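Local coordinates for cytochrome C (Marichromatium purpuratum 984, PDB 5LO9), which probably oxidises thiosulfate to tetrathionate as a fusion of thiosulfate dehydrogenase with its electron-accepting cytochrome, passing electrons along four hemes c, at residues Thr110-Trp113 and Pro114-Asp117. Numbering follows the deposited sequence.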
loop_
_atom_site.group_PDB
_atom_site.type_symbol
_atom_site.label_atom_id
_atom_site.label_comp_id
_atom_site.label_asym_id
_atom_site.label_seq_id
_atom_site.Cartn_x
_atom_site.Cartn_y
_atom_site.Cartn_z
ATOM N N THR A 110 0.090 -25.107 11.654
ATOM C CA THR A 110 1.041 -24.024 11.404
ATOM C C THR A 110 2.437 -24.240 11.994
ATOM O O THR A 110 3.312 -23.399 11.761
ATOM C CB THR A 110 0.496 -22.703 11.984
ATOM O OG1 THR A 110 0.523 -22.725 13.437
ATOM C CG2 THR A 110 -0.884 -22.507 11.524
ATOM N N GLY A 111 2.658 -25.282 12.808
ATOM C CA GLY A 111 3.998 -25.600 13.305
ATOM C C GLY A 111 4.543 -24.523 14.227
ATOM O O GLY A 111 3.803 -23.755 14.831
ATOM N N ASP A 112 5.889 -24.475 14.310
ATOM C CA ASP A 112 6.603 -23.452 15.073
ATOM C C ASP A 112 7.933 -23.162 14.368
ATOM O O ASP A 112 9.014 -23.605 14.766
ATOM C CB ASP A 112 6.839 -23.877 16.521
ATOM C CG ASP A 112 7.530 -22.783 17.342
ATOM O OD1 ASP A 112 7.858 -21.690 16.776
ATOM O OD2 ASP A 112 7.720 -23.013 18.565
ATOM N N TRP A 113 7.859 -22.408 13.298
ATOM C CA TRP A 113 9.091 -22.051 12.606
ATOM C C TRP A 113 9.947 -21.108 13.458
ATOM O O TRP A 113 11.175 -21.273 13.544
ATOM C CB TRP A 113 8.790 -21.421 11.227
ATOM C CG TRP A 113 8.321 -22.419 10.184
ATOM C CD1 TRP A 113 7.026 -22.725 9.864
ATOM C CD2 TRP A 113 9.144 -23.221 9.333
ATOM N NE1 TRP A 113 6.995 -23.673 8.884
ATOM C CE2 TRP A 113 8.279 -24.006 8.539
ATOM C CE3 TRP A 113 10.526 -23.370 9.177
ATOM C CZ2 TRP A 113 8.748 -24.933 7.605
ATOM C CZ3 TRP A 113 10.991 -24.273 8.248
ATOM C CH2 TRP A 113 10.097 -25.044 7.461
ATOM N N PRO A 114 9.347 -20.107 14.095
ATOM C CA PRO A 114 10.166 -19.057 14.735
ATOM C C PRO A 114 11.060 -19.534 15.853
ATOM O O PRO A 114 12.211 -19.098 15.938
ATOM C CB PRO A 114 9.117 -18.094 15.249
ATOM C CG PRO A 114 7.992 -18.281 14.361
ATOM C CD PRO A 114 7.934 -19.728 14.055
ATOM N N GLU A 115 10.570 -20.408 16.724
ATOM C CA GLU A 115 11.393 -20.892 17.819
ATOM C C GLU A 115 12.024 -22.270 17.582
ATOM O O GLU A 115 13.058 -22.576 18.189
ATOM C CB GLU A 115 10.555 -20.931 19.087
ATOM C CG GLU A 115 9.949 -19.554 19.446
ATOM C CD GLU A 115 10.960 -18.401 19.445
ATOM O OE1 GLU A 115 12.049 -18.524 20.072
ATOM O OE2 GLU A 115 10.625 -17.341 18.849
ATOM N N ARG A 116 11.458 -23.110 16.717
ATOM C CA ARG A 116 11.977 -24.461 16.564
ATOM C C ARG A 116 12.231 -24.892 15.113
ATOM O O ARG A 116 12.554 -26.067 14.884
ATOM C CB ARG A 116 11.026 -25.445 17.247
ATOM C CG ARG A 116 10.960 -25.241 18.730
ATOM C CD ARG A 116 9.986 -26.218 19.401
ATOM N NE ARG A 116 8.683 -25.623 19.612
ATOM C CZ ARG A 116 7.673 -26.217 20.228
ATOM N NH1 ARG A 116 7.785 -27.454 20.686
ATOM N NH2 ARG A 116 6.535 -25.574 20.345
ATOM N N ASP A 117 12.112 -23.998 14.128
ATOM C CA ASP A 117 12.343 -24.377 12.722
ATOM C C ASP A 117 11.510 -25.608 12.353
ATOM O O ASP A 117 11.918 -26.454 11.561
ATOM C CB ASP A 117 13.839 -24.629 12.450
ATOM C CG ASP A 117 14.709 -23.386 12.685
ATOM O OD1 ASP A 117 14.377 -22.306 12.143
ATOM O OD2 ASP A 117 15.707 -23.468 13.448
#
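D112 reaches forward over the start of helix 113-116 and meets E115 and R116 with different oxygens. Its CB lies 4.0 Å from R116 NE, and with CG anti to the backbone N (chi1 -177°) the carboxylate swings over the first turn. CG itself sits about equally far from R116 NE and E115 N. OD1 accepts from E115 N at 3.0 Å, approached from above the carboxylate plane in a nearly straight bond (166°). This makes D112 the N-cap of the helix, which lies in the second cytochrome c domain just ahead of its heme-binding cysteines C121 and C124. OD2 takes R116 NE at 3.0 Å on its anti side, tilted out of the carboxylate plane, a salt bridge in which the oxygen sits in the guanidinium plane while the two flat groups stand almost perpendicular (87°). R116 NH2 adds a weak bond to the same oxygen and also pairs with E178, while NH1 goes to the carbonyl of R173. Cut back to an alanine, this position would probably leave E115 N uncapped and R116 NE without its mate. R116 N bonds to D112 O at 3.2 Å and D117 N to W113 O at 2.9 Å. The buried W113 side chain lies about 6 Å from a heme c.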